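Local coordinates for Tlr1789 protein (Thermosynechococcus elongatus, PDB 2X8X) that is thought to take part in inserting or translocating proteins at the outer membrane as an Omp85-family member, this piece being its N-terminal region of three POTRA domains, at residues 150-158 / 183-191; 206-214 / 226-234. All blocks are in the same frame, centred on the assembly; numbering follows the deposited sequence.

Contact 1: residues 150-158 / 183-191; sequences AEGVVEQVT and DTQPGVVLN
V154 forms the apolar centre, where its CG2 methyl touches L190, V188 and T184. That methyl sits 4.0 Å from L190 CB, 4.1 Å from V188 CG2 and 4.2 Å from T184 CG2. With CG1 anti to the backbone N (chi1 177°), the other branch is sent against Q185 O and CA of P186. Further along, V157 CG2 touches P186 CD at 4.0 Å, the two side chains crossing at about a right angle, while P186 CB presses on the carbonyl of E155. P186 and G187 are the middle residues of a type II turn from Q185 to V188; proline supplies the fixed phi of the first corner and glycine the positive phi of the second.

The backbones are bridged once, at V153 and V189. V154 N donates to V188 O (2.8 Å, 172° at the hydrogen), G187 N returns a bond to V154 O (2.6 Å), and L190 N reaches G152 O (2.8 Å). G152 itself has a positive phi (101°), which glycine adopts without strain.

At the polar edge a water donates to both E151 O and L190 O. The E151 carboxylate reaches into the preceding domain, where it hydrogen-bonds Y123 OH and the backbone N of Q88 and V89; its OE1 also lies 3.6 Å from V189 CG2. T184 OG1 pairs with D198, but T184 O is buried without a partner. The chain here passes from the second POTRA domain's last strand to the third's first, and besides E151, V189 packs on Y128 and N191 ND2 bonds to N126 O of the second domain; these ties across the boundary are consistent with a joint of restricted movement.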
loop_
_atom_site.group_PDB
_atom_site.type_symbol
_atom_site.label_atom_id
_atom_site.label_comp_id
_atom_site.label_asym_id
_atom_site.label_seq_id
_atom_site.Cartn_x
_atom_site.Cartn_y
_atom_site.Cartn_z
ATOM N N ALA A 150 -5.761 6.585 -0.277
ATOM C CA ALA A 150 -5.898 8.033 -0.128
ATOM C C ALA A 150 -5.335 8.574 -1.410
ATOM O O ALA A 150 -4.128 8.530 -1.614
ATOM C CB ALA A 150 -5.090 8.506 1.012
ATOM N N GLU A 151 -6.214 9.090 -2.253
ATOM C CA GLU A 151 -5.859 9.443 -3.602
ATOM C C GLU A 151 -5.293 10.860 -3.683
ATOM O O GLU A 151 -4.624 11.171 -4.650
ATOM C CB GLU A 151 -7.109 9.374 -4.450
ATOM C CG GLU A 151 -7.676 7.943 -4.471
ATOM C CD GLU A 151 -8.568 7.726 -5.652
ATOM O OE1 GLU A 151 -9.141 8.715 -6.157
ATOM O OE2 GLU A 151 -8.676 6.586 -6.092
ATOM N N GLY A 152 -5.550 11.692 -2.673
ATOM C CA GLY A 152 -5.075 13.099 -2.689
ATOM C C GLY A 152 -6.205 14.057 -3.082
ATOM O O GLY A 152 -6.045 14.919 -3.935
ATOM N N VAL A 153 -7.386 13.862 -2.512
ATOM C CA VAL A 153 -8.561 14.747 -2.758
ATOM C C VAL A 153 -8.287 16.171 -2.197
ATOM O O VAL A 153 -7.740 16.346 -1.084
ATOM C CB VAL A 153 -9.898 14.138 -2.143
ATOM C CG1 VAL A 153 -11.155 15.095 -2.378
ATOM C CG2 VAL A 153 -10.198 12.777 -2.738
ATOM N N VAL A 154 -8.616 17.155 -3.047
ATOM C CA VAL A 154 -8.543 18.588 -2.740
ATOM C C VAL A 154 -9.826 18.976 -1.983
ATOM O O VAL A 154 -10.934 18.964 -2.527
ATOM C CB VAL A 154 -8.288 19.453 -4.007
ATOM C CG1 VAL A 154 -8.304 20.927 -3.627
ATOM C CG2 VAL A 154 -6.867 19.137 -4.596
ATOM N N GLU A 155 -9.655 19.233 -0.704
ATOM C CA GLU A 155 -10.717 19.691 0.194
ATOM C C GLU A 155 -10.964 21.206 -0.071
ATOM O O GLU A 155 -12.094 21.624 -0.367
ATOM C CB GLU A 155 -10.280 19.420 1.637
ATOM C CG GLU A 155 -11.406 19.082 2.570
ATOM C CD GLU A 155 -10.915 18.829 4.007
ATOM O OE1 GLU A 155 -10.776 17.622 4.370
ATOM O OE2 GLU A 155 -10.673 19.838 4.746
ATOM N N GLN A 156 -9.910 22.033 -0.010
ATOM C CA GLN A 156 -10.049 23.427 -0.411
ATOM C C GLN A 156 -8.862 23.962 -1.155
ATOM O O GLN A 156 -7.792 23.332 -1.245
ATOM C CB GLN A 156 -10.368 24.398 0.757
ATOM C CG GLN A 156 -9.707 24.024 2.062
ATOM C CD GLN A 156 -10.162 24.913 3.235
ATOM O OE1 GLN A 156 -10.991 25.805 3.079
ATOM N NE2 GLN A 156 -9.602 24.663 4.407
ATOM N N VAL A 157 -9.068 25.127 -1.723
ATOM C CA VAL A 157 -7.944 25.837 -2.333
ATOM C C VAL A 157 -7.960 27.233 -1.732
ATOM O O VAL A 157 -8.983 27.925 -1.815
ATOM C CB VAL A 157 -8.058 25.934 -3.884
ATOM C CG1 VAL A 157 -6.861 26.731 -4.510
ATOM C CG2 VAL A 157 -8.180 24.550 -4.479
ATOM N N THR A 158 -6.789 27.641 -1.197
ATOM C CA THR A 158 -6.624 28.842 -0.366
ATOM C C THR A 158 -5.611 29.717 -1.071
ATOM O O THR A 158 -4.509 29.228 -1.370
ATOM C CB THR A 158 -5.968 28.471 1.029
ATOM O OG1 THR A 158 -6.696 27.372 1.631
ATOM C CG2 THR A 158 -5.843 29.736 2.020
ATOM N N ASP A 183 -8.278 24.312 -13.269
ATOM C CA ASP A 183 -8.989 23.008 -13.173
ATOM C C ASP A 183 -8.865 22.320 -11.808
ATOM O O ASP A 183 -9.716 21.484 -11.449
ATOM C CB ASP A 183 -8.459 22.015 -14.205
ATOM C CG ASP A 183 -8.801 22.388 -15.632
ATOM O OD1 ASP A 183 -9.851 23.061 -15.878
ATOM O OD2 ASP A 183 -8.014 21.954 -16.514
ATOM N N THR A 184 -7.772 22.572 -11.097
ATOM C CA THR A 184 -7.662 22.104 -9.706
ATOM C C THR A 184 -8.660 22.888 -8.838
ATOM O O THR A 184 -8.490 24.093 -8.665
ATOM C CB THR A 184 -6.234 22.331 -9.188
ATOM O OG1 THR A 184 -5.313 21.704 -10.088
ATOM C CG2 THR A 184 -6.028 21.712 -7.784
ATOM N N GLN A 185 -9.726 22.221 -8.349
ATOM C CA GLN A 185 -10.849 22.870 -7.605
ATOM C C GLN A 185 -11.203 21.939 -6.430
ATOM O O GLN A 185 -10.838 20.794 -6.459
ATOM C CB GLN A 185 -12.090 23.103 -8.506
ATOM C CG GLN A 185 -11.806 24.044 -9.684
ATOM C CD GLN A 185 -11.714 25.529 -9.294
ATOM O OE1 GLN A 185 -12.099 25.904 -8.198
ATOM N NE2 GLN A 185 -11.234 26.379 -10.219
ATOM N N PRO A 186 -11.862 22.442 -5.375
ATOM C CA PRO A 186 -12.297 21.476 -4.346
ATOM C C PRO A 186 -13.061 20.266 -4.909
ATOM O O PRO A 186 -13.818 20.412 -5.887
ATOM C CB PRO A 186 -13.161 22.300 -3.398
ATOM C CG PRO A 186 -12.571 23.661 -3.487
ATOM C CD PRO A 186 -12.040 23.845 -4.944
ATOM N N GLY A 187 -12.777 19.076 -4.339
ATOM C CA GLY A 187 -13.312 17.810 -4.822
ATOM C C GLY A 187 -12.554 17.057 -5.906
ATOM O O GLY A 187 -12.887 15.908 -6.164
ATOM N N VAL A 188 -11.563 17.659 -6.590
ATOM C CA VAL A 188 -10.824 16.898 -7.612
ATOM C C VAL A 188 -9.701 16.194 -6.844
ATOM O O VAL A 188 -9.377 16.597 -5.710
ATOM C CB VAL A 188 -10.191 17.784 -8.711
ATOM C CG1 VAL A 188 -11.255 18.688 -9.334
ATOM C CG2 VAL A 188 -9.026 18.650 -8.105
ATOM N N VAL A 189 -9.138 15.134 -7.429
ATOM C CA VAL A 189 -7.954 14.491 -6.897
ATOM C C VAL A 189 -6.744 15.249 -7.501
ATOM O O VAL A 189 -6.614 15.382 -8.705
ATOM C CB VAL A 189 -7.849 13.022 -7.401
ATOM C CG1 VAL A 189 -6.629 12.371 -6.867
ATOM C CG2 VAL A 189 -9.107 12.227 -7.063
ATOM N N LEU A 190 -5.881 15.735 -6.644
ATOM C CA LEU A 190 -4.680 16.501 -7.070
ATOM C C LEU A 190 -3.851 15.783 -8.156
ATOM O O LEU A 190 -3.436 14.609 -7.997
ATOM C CB LEU A 190 -3.832 16.821 -5.811
ATOM C CG LEU A 190 -2.623 17.758 -6.012
ATOM C CD1 LEU A 190 -3.196 19.131 -6.313
ATOM C CD2 LEU A 190 -1.810 17.842 -4.736
ATOM N N ASN A 191 -3.598 16.483 -9.273
ATOM C CA ASN A 191 -2.816 15.893 -10.334
ATOM C C ASN A 191 -1.750 16.874 -10.762
ATOM O O ASN A 191 -2.050 18.010 -11.025
ATOM C CB ASN A 191 -3.687 15.585 -11.519
ATOM C CG ASN A 191 -2.955 14.823 -12.568
ATOM O OD1 ASN A 191 -1.992 15.311 -13.164
ATOM N ND2 ASN A 191 -3.385 13.594 -12.783
HETATM O O HOH W 1 -2.746 12.814 -6.084
#

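Contact 2: residues 206-214 / 226-234; sequences GLFEDVQVA and LILNIKERN
F208 meets E232 with its ring edge, CD1 lying 3.9 Å from E232 CG, which is near the ring plane. One face of the ring is covered by CB of L207, its own neighbour in sequence, and I230 CG2 approaches CD1 obliquely at 3.4 Å. E232 runs alongside with its CG against the ring edge, and its carboxylate accepts from the backbone N of R172 and T173. The second flat group, the R233 guanidinium, gives NH1 to G206 O (2.8 Å), the acceptor tilted 26° out of its plane. E209 crosses the R233 chain at about a right angle, CG against CG at 3.6 Å; this is a contact of the chains and not a salt bridge, since E209 OE2 and R233 NE stand 5.7 Å apart.

Here the antiparallel hairpin of the third POTRA domain carries a classic beta bulge: E209 and D210 both face K231, whose carbonyl takes a bond from E209 N (2.7 Å) and a weak one from D210 N. Beyond the bulge the ladder is regular, down to the hydrogen-bonded pair A214 and I227. V211, V213, L228 and I230 share one side of the sheet; helix 192-205 lies over V211, V213 and L228, and I178 of helix 175-179 over I230. These branched and apolar residues suit that helix-covered face, where V213 CG1 is tight against L226 CD1 at 3.3 Å.

The other side is more polar. Q212, bent at chi2 (-63°), folds back to give NE2 to the syn lone pair of D210 OD1 (3.1 Å), and a water joins D210 OD2 to N229 O.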
loop_
_atom_site.group_PDB
_atom_site.type_symbol
_atom_site.label_atom_id
_atom_site.label_comp_id
_atom_site.label_asym_id
_atom_site.label_seq_id
_atom_site.Cartn_x
_atom_site.Cartn_y
_atom_site.Cartn_z
ATOM N N GLY A 206 -0.264 37.595 -16.594
ATOM C CA GLY A 206 0.679 38.731 -16.593
ATOM C C GLY A 206 0.576 39.564 -15.317
ATOM O O GLY A 206 1.018 40.697 -15.293
ATOM N N LEU A 207 -0.028 38.988 -14.271
ATOM C CA LEU A 207 -0.476 39.691 -13.067
ATOM C C LEU A 207 0.417 39.450 -11.877
ATOM O O LEU A 207 0.414 40.298 -10.956
ATOM C CB LEU A 207 -1.858 39.153 -12.662
ATOM C CG LEU A 207 -3.016 39.597 -13.519
ATOM C CD1 LEU A 207 -4.371 39.135 -12.916
ATOM C CD2 LEU A 207 -2.930 41.110 -13.841
ATOM N N PHE A 208 1.123 38.298 -11.868
ATOM C CA PHE A 208 1.838 37.786 -10.692
ATOM C C PHE A 208 3.329 37.663 -10.901
ATOM O O PHE A 208 3.771 37.149 -11.924
ATOM C CB PHE A 208 1.283 36.394 -10.248
ATOM C CG PHE A 208 -0.201 36.367 -10.214
ATOM C CD1 PHE A 208 -0.896 37.242 -9.346
ATOM C CD2 PHE A 208 -0.906 35.590 -11.119
ATOM C CE1 PHE A 208 -2.291 37.259 -9.323
ATOM C CE2 PHE A 208 -2.310 35.585 -11.128
ATOM C CZ PHE A 208 -3.000 36.406 -10.245
ATOM N N GLU A 209 4.082 38.116 -9.906
ATOM C CA GLU A 209 5.503 37.979 -9.937
ATOM C C GLU A 209 5.922 36.553 -9.601
ATOM O O GLU A 209 6.924 36.040 -10.118
ATOM C CB GLU A 209 6.126 39.032 -9.002
ATOM C CG GLU A 209 5.715 40.432 -9.454
ATOM C CD GLU A 209 6.563 41.553 -8.843
ATOM O OE1 GLU A 209 7.301 41.284 -7.860
ATOM O OE2 GLU A 209 6.479 42.716 -9.337
ATOM N N ASP A 210 5.137 35.880 -8.761
ATOM C CA ASP A 210 5.491 34.527 -8.348
ATOM C C ASP A 210 4.207 33.889 -7.931
ATOM O O ASP A 210 3.293 34.534 -7.388
ATOM C CB ASP A 210 6.483 34.585 -7.165
ATOM C CG ASP A 210 7.074 33.182 -6.759
ATOM O OD1 ASP A 210 7.264 32.308 -7.648
ATOM O OD2 ASP A 210 7.370 32.979 -5.525
ATOM N N VAL A 211 4.097 32.621 -8.222
ATOM C CA VAL A 211 3.038 31.825 -7.601
ATOM C C VAL A 211 3.691 30.553 -7.109
ATOM O O VAL A 211 4.260 29.858 -7.917
ATOM C CB VAL A 211 1.951 31.439 -8.640
ATOM C CG1 VAL A 211 0.896 30.541 -7.959
ATOM C CG2 VAL A 211 1.308 32.650 -9.295
ATOM N N GLN A 212 3.614 30.215 -5.820
ATOM C CA GLN A 212 4.143 28.949 -5.352
ATOM C C GLN A 212 3.033 28.070 -4.769
ATOM O O GLN A 212 2.148 28.531 -4.056
ATOM C CB GLN A 212 5.248 29.141 -4.295
ATOM C CG GLN A 212 6.603 29.715 -4.800
ATOM C CD GLN A 212 7.353 28.809 -5.843
ATOM O OE1 GLN A 212 7.371 27.578 -5.742
ATOM N NE2 GLN A 212 7.973 29.450 -6.846
ATOM N N VAL A 213 3.102 26.777 -5.027
ATOM C CA VAL A 213 2.053 25.865 -4.549
ATOM C C VAL A 213 2.552 25.193 -3.274
ATOM O O VAL A 213 3.672 24.731 -3.258
ATOM C CB VAL A 213 1.730 24.774 -5.605
ATOM C CG1 VAL A 213 0.723 23.821 -5.045
ATOM C CG2 VAL A 213 1.108 25.395 -6.846
ATOM N N ALA A 214 1.744 25.122 -2.219
ATOM C CA ALA A 214 2.143 24.362 -1.026
ATOM C C ALA A 214 0.932 23.533 -0.627
ATOM O O ALA A 214 -0.196 23.979 -0.874
ATOM C CB ALA A 214 2.538 25.306 0.071
ATOM N N LEU A 226 -4.968 22.915 -0.764
ATOM C CA LEU A 226 -3.979 23.428 -1.732
ATOM C C LEU A 226 -3.759 24.956 -1.507
ATOM O O LEU A 226 -4.721 25.764 -1.635
ATOM C CB LEU A 226 -4.361 23.164 -3.198
ATOM C CG LEU A 226 -3.317 23.797 -4.131
ATOM C CD1 LEU A 226 -2.319 22.743 -4.397
ATOM C CD2 LEU A 226 -3.835 24.307 -5.445
ATOM N N ILE A 227 -2.518 25.343 -1.225
ATOM C CA ILE A 227 -2.240 26.755 -0.892
ATOM C C ILE A 227 -1.527 27.311 -2.100
ATOM O O ILE A 227 -0.563 26.686 -2.578
ATOM C CB ILE A 227 -1.257 26.924 0.297
ATOM C CG1 ILE A 227 -1.598 26.039 1.522
ATOM C CG2 ILE A 227 -1.094 28.391 0.666
ATOM C CD1 ILE A 227 -2.940 26.203 2.086
ATOM N N LEU A 228 -2.004 28.447 -2.606
ATOM C CA LEU A 228 -1.268 29.220 -3.612
ATOM C C LEU A 228 -0.695 30.456 -2.906
ATOM O O LEU A 228 -1.445 31.275 -2.393
ATOM C CB LEU A 228 -2.191 29.645 -4.741
ATOM C CG LEU A 228 -2.844 28.632 -5.685
ATOM C CD1 LEU A 228 -3.407 29.375 -6.903
ATOM C CD2 LEU A 228 -1.823 27.532 -6.072
ATOM N N ASN A 229 0.641 30.595 -2.872
ATOM C CA ASN A 229 1.296 31.707 -2.250
ATOM C C ASN A 229 1.634 32.618 -3.414
ATOM O O ASN A 229 2.453 32.242 -4.302
ATOM C CB ASN A 229 2.573 31.232 -1.563
ATOM C CG ASN A 229 2.277 30.443 -0.275
ATOM O OD1 ASN A 229 1.657 30.964 0.596
ATOM N ND2 ASN A 229 2.641 29.165 -0.226
ATOM N N ILE A 230 1.014 33.794 -3.407
ATOM C CA ILE A 230 0.996 34.622 -4.587
ATOM C C ILE A 230 1.556 35.960 -4.295
ATOM O O ILE A 230 1.106 36.582 -3.350
ATOM C CB ILE A 230 -0.478 34.819 -5.083
ATOM C CG1 ILE A 230 -1.113 33.482 -5.497
ATOM C CG2 ILE A 230 -0.517 35.785 -6.277
ATOM C CD1 ILE A 230 -2.656 33.644 -5.728
ATOM N N LYS A 231 2.530 36.405 -5.111
ATOM C CA LYS A 231 3.058 37.765 -5.069
ATOM C C LYS A 231 2.633 38.494 -6.339
ATOM O O LYS A 231 3.091 38.141 -7.419
ATOM C CB LYS A 231 4.589 37.766 -4.883
ATOM C CG LYS A 231 5.097 37.004 -3.624
ATOM C CD LYS A 231 6.619 37.033 -3.372
ATOM C CE LYS A 231 6.980 35.736 -2.580
ATOM N NZ LYS A 231 8.245 35.721 -1.795
ATOM N N GLU A 232 1.720 39.469 -6.196
ATOM C CA GLU A 232 1.168 40.278 -7.291
ATOM C C GLU A 232 2.162 41.364 -7.679
ATOM O O GLU A 232 2.944 41.791 -6.833
ATOM C CB GLU A 232 -0.147 40.945 -6.881
ATOM C CG GLU A 232 -1.276 39.940 -6.600
ATOM C CD GLU A 232 -2.617 40.616 -6.320
ATOM O OE1 GLU A 232 -2.948 40.839 -5.135
ATOM O OE2 GLU A 232 -3.335 40.924 -7.297
ATOM N N ARG A 233 2.155 41.777 -8.942
ATOM C CA ARG A 233 3.048 42.883 -9.428
ATOM C C ARG A 233 2.481 44.143 -8.851
ATOM O O ARG A 233 1.280 44.363 -8.992
ATOM C CB ARG A 233 2.907 43.087 -10.938
ATOM C CG ARG A 233 3.544 42.120 -11.826
ATOM C CD ARG A 233 2.936 42.233 -13.235
ATOM N NE ARG A 233 3.134 43.528 -13.861
ATOM C CZ ARG A 233 2.318 44.097 -14.750
ATOM N NH1 ARG A 233 1.210 43.511 -15.176
ATOM N NH2 ARG A 233 2.639 45.274 -15.233
ATOM N N ASN A 234 3.287 44.995 -8.234
ATOM C CA ASN A 234 2.704 46.209 -7.608
ATOM C C ASN A 234 1.981 47.146 -8.618
ATOM O O ASN A 234 1.929 46.870 -9.828
ATOM C CB ASN A 234 3.745 46.962 -6.750
ATOM C CG ASN A 234 3.119 47.657 -5.492
ATOM O OD1 ASN A 234 2.205 47.123 -4.835
ATOM N ND2 ASN A 234 3.634 48.850 -5.166
HETATM O O HOH W 2 -0.872 42.278 -10.437
HETATM O O HOH W 3 5.016 33.224 -3.657
#

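How the contacts relate
Both segments of contact 1 precede those of contact 2 along the chain, with helix 192-205 starting just after 183-191 and leading to 206-214. Their centres are about 19 Å apart, yet both reach one three-stranded sheet, ordered 154-161, 224-232, 208-217. Strand 154-161 of contact 1 runs parallel to the central strand, which pairs on its other edge within contact 2. The two contacts meet where probable hydrogen bonds join T158 N to L226 O (2.8 Å) and Q156 O to L226 N (2.9 Å). Contact 1 thus lies at the entry to the third POTRA domain, beside the second, and contact 2 in its hairpin farther out, whose last strand leads toward the rest of the protein.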